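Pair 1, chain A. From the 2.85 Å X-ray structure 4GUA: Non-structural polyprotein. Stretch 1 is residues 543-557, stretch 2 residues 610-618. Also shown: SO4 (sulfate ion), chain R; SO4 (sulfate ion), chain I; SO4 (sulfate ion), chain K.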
# COMPACT_ATOMS: atom_id res chain seq x y z
N TYR A 543 -3.21 9.35 8.43
CA TYR A 543 -3.84 9.73 9.70
C TYR A 543 -3.71 11.24 9.97
O TYR A 543 -4.30 11.74 10.92
CB TYR A 543 -3.23 8.96 10.86
CG TYR A 543 -3.70 7.52 10.97
CD1 TYR A 543 -4.92 7.23 11.55
CD2 TYR A 543 -2.90 6.47 10.54
CE1 TYR A 543 -5.35 5.93 11.67
CE2 TYR A 543 -3.32 5.17 10.65
CZ TYR A 543 -4.55 4.91 11.22
OH TYR A 543 -4.99 3.61 11.35
N PHE A 544 -2.92 11.94 9.16
CA PHE A 544 -2.75 13.38 9.31
C PHE A 544 -2.22 13.75 10.68
O PHE A 544 -2.53 14.83 11.20
CB PHE A 544 -4.07 14.11 9.04
CG PHE A 544 -4.50 14.04 7.62
CD1 PHE A 544 -4.02 14.95 6.70
CD2 PHE A 544 -5.35 13.03 7.19
CE1 PHE A 544 -4.39 14.88 5.37
CE2 PHE A 544 -5.72 12.95 5.86
CZ PHE A 544 -5.24 13.87 4.95
N GLU A 545 -1.44 12.86 11.28
CA GLU A 545 -0.79 13.19 12.54
C GLU A 545 0.10 14.42 12.34
O GLU A 545 0.74 14.56 11.31
CB GLU A 545 0.01 12.00 13.07
CG GLU A 545 1.27 11.67 12.29
CD GLU A 545 1.07 10.58 11.24
OE1 GLU A 545 -0.05 10.41 10.74
OE2 GLU A 545 2.06 9.88 10.92
N GLY A 546 0.12 15.30 13.34
CA GLY A 546 0.86 16.54 13.23
C GLY A 546 -0.01 17.68 12.71
O GLY A 546 0.45 18.82 12.60
N THR A 547 -1.26 17.37 12.39
CA THR A 547 -2.21 18.40 12.03
C THR A 547 -3.40 18.31 12.97
O THR A 547 -3.46 17.41 13.80
CB THR A 547 -2.71 18.23 10.58
OG1 THR A 547 -3.80 17.29 10.54
CG2 THR A 547 -1.59 17.77 9.68
N LYS A 548 -4.36 19.22 12.81
CA LYS A 548 -5.51 19.25 13.69
C LYS A 548 -6.56 18.25 13.25
O LYS A 548 -7.55 18.03 13.95
CB LYS A 548 -6.12 20.66 13.74
CG LYS A 548 -6.60 21.19 12.40
CD LYS A 548 -7.28 22.54 12.55
CE LYS A 548 -7.42 23.27 11.22
NZ LYS A 548 -8.41 24.38 11.31
N PHE A 549 -6.34 17.63 12.10
CA PHE A 549 -7.27 16.65 11.58
C PHE A 549 -6.97 15.24 12.10
O PHE A 549 -7.68 14.29 11.78
CB PHE A 549 -7.24 16.65 10.06
CG PHE A 549 -7.43 18.01 9.46
CD1 PHE A 549 -8.46 18.82 9.90
CD2 PHE A 549 -6.58 18.48 8.48
CE1 PHE A 549 -8.64 20.08 9.36
CE2 PHE A 549 -6.76 19.73 7.94
CZ PHE A 549 -7.79 20.53 8.38
N HIS A 550 -5.92 15.12 12.90
CA HIS A 550 -5.53 13.82 13.41
C HIS A 550 -6.64 13.11 14.17
O HIS A 550 -6.91 11.94 13.91
CB HIS A 550 -4.31 13.94 14.32
CG HIS A 550 -3.78 12.62 14.79
ND1 HIS A 550 -3.45 11.61 13.92
CD2 HIS A 550 -3.52 12.16 16.03
CE1 HIS A 550 -3.01 10.57 14.61
NE2 HIS A 550 -3.03 10.88 15.89
N GLN A 551 -7.28 13.81 15.10
CA GLN A 551 -8.31 13.19 15.94
C GLN A 551 -9.45 12.66 15.07
O GLN A 551 -9.90 11.53 15.23
CB GLN A 551 -8.83 14.19 16.96
CG GLN A 551 -9.76 13.59 18.00
CD GLN A 551 -9.07 12.59 18.91
OE1 GLN A 551 -9.03 11.39 18.63
NE2 GLN A 551 -8.51 13.08 20.02
N ALA A 552 -9.91 13.49 14.14
CA ALA A 552 -10.97 13.09 13.23
C ALA A 552 -10.55 11.84 12.46
O ALA A 552 -11.35 10.93 12.29
CB ALA A 552 -11.30 14.22 12.26
N ALA A 553 -9.30 11.81 12.02
CA ALA A 553 -8.79 10.67 11.26
C ALA A 553 -8.80 9.38 12.08
O ALA A 553 -9.19 8.32 11.59
CB ALA A 553 -7.39 10.96 10.76
N LYS A 554 -8.36 9.47 13.33
CA LYS A 554 -8.26 8.33 14.22
C LYS A 554 -9.64 7.74 14.44
O LYS A 554 -9.83 6.52 14.41
CB LYS A 554 -7.69 8.75 15.57
CG LYS A 554 -6.18 8.78 15.63
CD LYS A 554 -5.71 9.75 16.71
CE LYS A 554 -5.96 9.24 18.12
NZ LYS A 554 -4.72 9.32 18.95
N ASP A 555 -10.60 8.63 14.67
CA ASP A 555 -11.96 8.23 14.99
C ASP A 555 -12.64 7.55 13.80
O ASP A 555 -13.27 6.50 13.98
CB ASP A 555 -12.77 9.43 15.48
CG ASP A 555 -12.30 9.93 16.85
OD1 ASP A 555 -11.53 9.21 17.53
OD2 ASP A 555 -12.72 11.03 17.27
N MET A 556 -12.49 8.12 12.61
CA MET A 556 -13.00 7.49 11.39
C MET A 556 -12.42 6.08 11.25
O MET A 556 -13.12 5.13 10.90
CB MET A 556 -12.58 8.27 10.15
CG MET A 556 -13.14 9.65 10.03
SD MET A 556 -12.34 10.47 8.64
CE MET A 556 -13.09 9.63 7.26
N ALA A 557 -11.12 5.98 11.50
CA ALA A 557 -10.42 4.71 11.40
C ALA A 557 -11.02 3.68 12.36
O ALA A 557 -11.29 2.53 11.98
CB ALA A 557 -8.94 4.92 11.70
N ALA A 610 -16.51 15.24 -0.47
CA ALA A 610 -15.60 14.13 -0.23
C ALA A 610 -15.33 13.99 1.26
O ALA A 610 -15.01 14.97 1.92
CB ALA A 610 -14.30 14.36 -0.96
N MET A 611 -15.42 12.78 1.80
CA MET A 611 -15.36 12.66 3.24
C MET A 611 -13.93 12.33 3.62
O MET A 611 -13.53 11.17 3.75
CB MET A 611 -16.29 11.53 3.68
CG MET A 611 -16.72 11.57 5.13
SD MET A 611 -18.00 12.80 5.47
CE MET A 611 -19.34 12.21 4.44
N THR A 612 -13.19 13.40 3.87
CA THR A 612 -11.83 13.37 4.37
C THR A 612 -11.84 13.58 5.87
O THR A 612 -12.82 14.09 6.41
CB THR A 612 -10.97 14.43 3.68
OG1 THR A 612 -11.46 15.74 4.00
CG2 THR A 612 -11.00 14.25 2.17
N PRO A 613 -10.77 13.17 6.55
CA PRO A 613 -10.69 13.57 7.96
C PRO A 613 -10.88 15.09 8.09
O PRO A 613 -11.39 15.59 9.10
CB PRO A 613 -9.29 13.14 8.37
CG PRO A 613 -8.99 11.98 7.47
CD PRO A 613 -9.64 12.32 6.16
N GLU A 614 -10.46 15.82 7.07
CA GLU A 614 -10.60 17.26 7.08
C GLU A 614 -12.07 17.65 7.11
O GLU A 614 -12.50 18.42 7.96
CB GLU A 614 -9.89 17.88 5.87
CG GLU A 614 -9.94 19.38 5.84
CD GLU A 614 -9.05 19.96 4.75
OE1 GLU A 614 -8.35 19.18 4.08
OE2 GLU A 614 -9.05 21.20 4.58
N ARG A 615 -12.85 17.12 6.17
CA ARG A 615 -14.26 17.49 6.10
C ARG A 615 -15.00 17.05 7.36
O ARG A 615 -15.85 17.78 7.86
CB ARG A 615 -14.94 16.88 4.88
CG ARG A 615 -16.41 17.29 4.81
CD ARG A 615 -16.96 17.24 3.40
NE ARG A 615 -18.39 17.54 3.37
CZ ARG A 615 -19.37 16.64 3.41
NH1 ARG A 615 -19.10 15.34 3.49
NH2 ARG A 615 -20.63 17.04 3.38
N VAL A 616 -14.68 15.87 7.86
CA VAL A 616 -15.34 15.39 9.07
C VAL A 616 -15.09 16.36 10.21
O VAL A 616 -15.99 16.66 10.99
CB VAL A 616 -14.83 13.99 9.48
CG1 VAL A 616 -15.17 13.70 10.93
CG2 VAL A 616 -15.44 12.93 8.57
N HIS A 617 -13.86 16.83 10.31
CA HIS A 617 -13.47 17.74 11.37
C HIS A 617 -14.18 19.08 11.27
O HIS A 617 -14.65 19.61 12.27
CB HIS A 617 -11.96 17.94 11.34
CG HIS A 617 -11.46 19.00 12.27
ND1 HIS A 617 -11.07 18.73 13.56
CD2 HIS A 617 -11.30 20.33 12.10
CE1 HIS A 617 -10.68 19.85 14.15
NE2 HIS A 617 -10.81 20.83 13.29
N ARG A 618 -14.27 19.63 10.06
CA ARG A 618 -14.90 20.94 9.86
C ARG A 618 -16.39 20.86 10.22
O ARG A 618 -16.91 21.73 10.90
CB ARG A 618 -14.72 21.44 8.42
S SO4 R . -10.54 24.22 14.59
O1 SO4 R . -11.86 23.97 15.17
O2 SO4 R . -10.04 25.52 15.04
O3 SO4 R . -9.60 23.19 15.03
O4 SO4 R . -10.64 24.23 13.13
S SO4 I . -2.65 22.84 11.69
O1 SO4 I . -3.28 21.55 11.43
O2 SO4 I . -2.52 23.04 13.14
O3 SO4 I . -1.33 22.86 11.09
O4 SO4 I . -3.47 23.92 11.12
S SO4 K . -19.73 21.18 3.43
O1 SO4 K . -20.11 19.79 3.69
O2 SO4 K . -18.31 21.34 3.74
O3 SO4 K . -19.95 21.49 2.02
O4 SO4 K . -20.54 22.04 4.29

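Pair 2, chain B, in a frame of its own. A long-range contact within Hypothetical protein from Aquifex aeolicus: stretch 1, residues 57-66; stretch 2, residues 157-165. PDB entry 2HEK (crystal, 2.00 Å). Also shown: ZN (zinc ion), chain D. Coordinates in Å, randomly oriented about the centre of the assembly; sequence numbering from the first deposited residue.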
# COMPACT_ATOMS: atom_id res chain seq x y z
N GLY B 57 -8.24 9.39 16.27
CA GLY B 57 -8.71 8.99 14.94
C GLY B 57 -10.18 9.32 14.74
O GLY B 57 -10.58 9.79 13.67
N VAL B 58 -11.00 9.08 15.76
CA VAL B 58 -12.44 9.47 15.67
C VAL B 58 -12.61 11.00 15.46
O VAL B 58 -13.36 11.47 14.58
CB VAL B 58 -13.25 8.98 16.88
CG1 VAL B 58 -14.72 9.44 16.77
CG2 VAL B 58 -13.21 7.44 16.96
N TYR B 59 -11.89 11.78 16.27
CA TYR B 59 -11.82 13.23 16.09
C TYR B 59 -11.45 13.58 14.63
O TYR B 59 -12.09 14.40 14.02
CB TYR B 59 -10.80 13.81 17.05
CG TYR B 59 -10.45 15.28 16.87
CD1 TYR B 59 -9.46 15.69 15.95
CD2 TYR B 59 -11.07 16.26 17.67
CE1 TYR B 59 -9.13 17.09 15.80
CE2 TYR B 59 -10.74 17.62 17.55
CZ TYR B 59 -9.77 18.03 16.62
OH TYR B 59 -9.48 19.38 16.52
N HIS B 60 -10.42 12.95 14.08
CA HIS B 60 -9.98 13.24 12.70
C HIS B 60 -11.01 12.83 11.64
O HIS B 60 -11.31 13.60 10.69
CB HIS B 60 -8.65 12.49 12.47
CG HIS B 60 -8.17 12.55 11.06
ND1 HIS B 60 -7.59 13.68 10.53
CD2 HIS B 60 -8.20 11.62 10.07
CE1 HIS B 60 -7.28 13.44 9.26
NE2 HIS B 60 -7.63 12.20 8.96
N ILE B 61 -11.59 11.63 11.77
CA ILE B 61 -12.63 11.21 10.82
C ILE B 61 -13.90 12.07 10.94
O ILE B 61 -14.52 12.41 9.93
CB ILE B 61 -12.97 9.69 10.94
CG1 ILE B 61 -11.77 8.88 10.49
CG2 ILE B 61 -14.20 9.30 10.04
CD1 ILE B 61 -11.45 9.03 8.98
N THR B 62 -14.27 12.44 12.17
CA THR B 62 -15.40 13.35 12.38
C THR B 62 -15.17 14.66 11.64
O THR B 62 -16.08 15.15 10.99
CB THR B 62 -15.65 13.62 13.88
OG1 THR B 62 -15.88 12.36 14.54
CG2 THR B 62 -16.89 14.51 14.06
N GLU B 63 -13.96 15.22 11.77
CA GLU B 63 -13.57 16.44 11.02
C GLU B 63 -13.82 16.29 9.53
O GLU B 63 -14.46 17.17 8.88
CB GLU B 63 -12.09 16.78 11.25
CG GLU B 63 -11.61 18.17 10.71
CD GLU B 63 -10.27 18.54 11.34
OE1 GLU B 63 -9.29 17.78 11.15
OE2 GLU B 63 -10.20 19.58 12.05
N ARG B 64 -13.33 15.19 8.98
CA ARG B 64 -13.45 14.90 7.56
C ARG B 64 -14.91 14.83 7.13
O ARG B 64 -15.31 15.43 6.12
CB ARG B 64 -12.72 13.58 7.23
CG ARG B 64 -11.20 13.67 7.25
CD ARG B 64 -10.67 14.33 5.96
NE ARG B 64 -9.21 14.22 5.84
CZ ARG B 64 -8.33 15.13 6.27
NH1 ARG B 64 -8.75 16.24 6.87
NH2 ARG B 64 -7.03 14.93 6.10
N ILE B 65 -15.72 14.10 7.89
CA ILE B 65 -17.14 13.93 7.52
C ILE B 65 -17.88 15.29 7.61
O ILE B 65 -18.68 15.61 6.74
CB ILE B 65 -17.87 12.90 8.42
CG1 ILE B 65 -17.34 11.46 8.18
CG2 ILE B 65 -19.40 12.97 8.21
CD1 ILE B 65 -17.74 10.45 9.30
N CYS B 66 -17.60 16.08 8.65
CA CYS B 66 -18.18 17.44 8.76
C CYS B 66 -17.78 18.33 7.57
O CYS B 66 -18.61 19.08 7.03
CB CYS B 66 -17.75 18.11 10.07
SG CYS B 66 -18.57 17.36 11.48
N GLU B 157 -24.28 3.87 11.31
CA GLU B 157 -23.76 2.61 10.78
C GLU B 157 -22.37 2.78 10.15
O GLU B 157 -21.49 1.96 10.39
CB GLU B 157 -24.74 1.93 9.82
CG GLU B 157 -25.96 1.29 10.48
CD GLU B 157 -25.63 0.17 11.49
OE1 GLU B 157 -24.68 -0.64 11.28
OE2 GLU B 157 -26.34 0.10 12.52
N PHE B 158 -22.19 3.85 9.37
CA PHE B 158 -20.84 4.31 8.97
C PHE B 158 -20.39 5.63 9.70
O PHE B 158 -19.77 6.50 9.12
CB PHE B 158 -20.74 4.42 7.43
CG PHE B 158 -21.98 4.96 6.79
CD1 PHE B 158 -22.28 6.31 6.89
CD2 PHE B 158 -22.86 4.12 6.15
CE1 PHE B 158 -23.44 6.81 6.31
CE2 PHE B 158 -24.03 4.62 5.56
CZ PHE B 158 -24.32 5.96 5.66
N GLY B 159 -20.72 5.74 10.98
CA GLY B 159 -20.19 6.79 11.86
C GLY B 159 -18.68 6.81 11.93
O GLY B 159 -18.01 5.81 11.61
N SER B 160 -18.14 7.94 12.35
CA SER B 160 -16.68 8.11 12.49
C SER B 160 -16.07 7.12 13.49
O SER B 160 -14.91 6.70 13.34
CB SER B 160 -16.39 9.55 12.94
OG SER B 160 -17.04 9.82 14.18
N ASP B 161 -16.83 6.76 14.51
CA ASP B 161 -16.34 5.75 15.49
C ASP B 161 -16.00 4.42 14.80
O ASP B 161 -14.86 3.96 14.87
CB ASP B 161 -17.38 5.56 16.59
CG ASP B 161 -16.91 4.67 17.70
OD1 ASP B 161 -15.70 4.58 17.96
OD2 ASP B 161 -17.76 4.06 18.34
N ARG B 162 -16.97 3.84 14.09
CA ARG B 162 -16.78 2.61 13.34
C ARG B 162 -15.75 2.74 12.24
O ARG B 162 -14.96 1.85 12.07
CB ARG B 162 -18.06 2.16 12.66
CG ARG B 162 -19.00 1.44 13.56
CD ARG B 162 -20.18 0.85 12.76
NE ARG B 162 -20.98 -0.01 13.63
CZ ARG B 162 -22.08 0.37 14.27
NH1 ARG B 162 -22.54 1.61 14.14
NH2 ARG B 162 -22.74 -0.51 15.04
N MET B 163 -15.79 3.83 11.48
CA MET B 163 -14.84 4.00 10.42
C MET B 163 -13.42 3.95 10.99
O MET B 163 -12.53 3.34 10.38
CB MET B 163 -15.10 5.32 9.70
CG MET B 163 -16.18 5.25 8.63
SD MET B 163 -16.00 6.57 7.40
CE MET B 163 -17.67 6.63 6.75
N ASP B 164 -13.21 4.55 12.14
CA ASP B 164 -11.85 4.50 12.66
C ASP B 164 -11.52 3.14 13.21
O ASP B 164 -10.45 2.59 12.90
CB ASP B 164 -11.55 5.53 13.75
CG ASP B 164 -10.08 5.46 14.17
OD1 ASP B 164 -9.79 4.84 15.23
OD2 ASP B 164 -9.24 6.02 13.46
N TYR B 165 -12.37 2.53 14.07
CA TYR B 165 -11.91 1.28 14.65
C TYR B 165 -11.81 0.14 13.64
O TYR B 165 -10.92 -0.70 13.77
CB TYR B 165 -12.66 0.91 15.94
CG TYR B 165 -14.09 0.44 15.88
CD1 TYR B 165 -14.46 -0.67 15.14
CD2 TYR B 165 -15.08 1.14 16.58
CE1 TYR B 165 -15.79 -1.07 15.10
CE2 TYR B 165 -16.43 0.75 16.54
CZ TYR B 165 -16.78 -0.36 15.79
OH TYR B 165 -18.09 -0.77 15.74
ZN ZN D . -14.89 4.09 19.83
O HOH W 1 -14.83 6.38 20.07

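The sharpest difference lies at the first residue of the second helix. In pair 1 it is P613(A), whose ring offers only carbon to its partner stretch, though its carbonyl O also lies 3.4 Å from A552(A) CB; in pair 2 the matching S160(B) brings a hydroxyl, and its OG donates a hydrogen bond to T62(B) OG1 at 2.8 Å. No hydrogen bond crosses between the stretches of pair 1.

Around this position the backbones agree closely: 14 central residues superpose with an RMSD of 0.9 Å. In each pair the start of one helix lies against another helix, with axes 8.2 Å apart at 106° in pair 1 and 8.4 Å apart at 122° in pair 2. Such steep crossings concentrate contact around a short patch, and one small residue at the helix start can serve as its centre. P613(A) touches F549(A), A552(A), A553(A) and M556(A); S160(B) sits as a knob among the matching V58(B), I61(B), T62(B) and I65(B).

The partner position sets the chemistry. A553(A) offers only a methyl, its CB 3.8 Å from P613(A) CB. T62(B) at the same place holds its OG1 2.7 Å from V58(B) O, to which it donates a hydrogen bond. Its hydroxyl is thus free to accept from the serine, and a buried polar pair is satisfied.

Bulk is also distributed differently. F549(A) lays one ring face under E614(A), whose CG is 3.9 Å from the ring centroid, and turns its edge toward the face of H617(A), with planes at 74°. V58(B) fills the same position with two methyls: CG1 lies 3.5 Å from S160(B) OG, and CG2 lies 3.8 Å from D161(B) CA. Beside it, A552(A) packs its CB 4.1 Å from V616(A) CG1, whereas I61(B) reaches M163(B), CG2 to CB, at 4.1 Å. M556(A) places SD 3.9 Å from P613(A) CG and 4.0 Å from V616(A) CG2; I65(B) brings CD1 to 4.0 Å from S160(B) CB.

In pair 2, G57(B) leaves room for D164(B): its CA is 3.4 Å from D164(B) OD2, and an ideal CB would lie 2.1 Å from that same OD2, a clash.

The helix starts differ too. T612(A) caps its helix, OG1 accepting from R615(A) N at 2.9 Å, while the matching N-cap, G159(B), has no side chain to do so. Both second helices bind ions, but from different positions: H617(A) NE2 donates to a sulfate O3 at 3.2 Å, and D161(B) OD1 binds zinc at 2.1 Å.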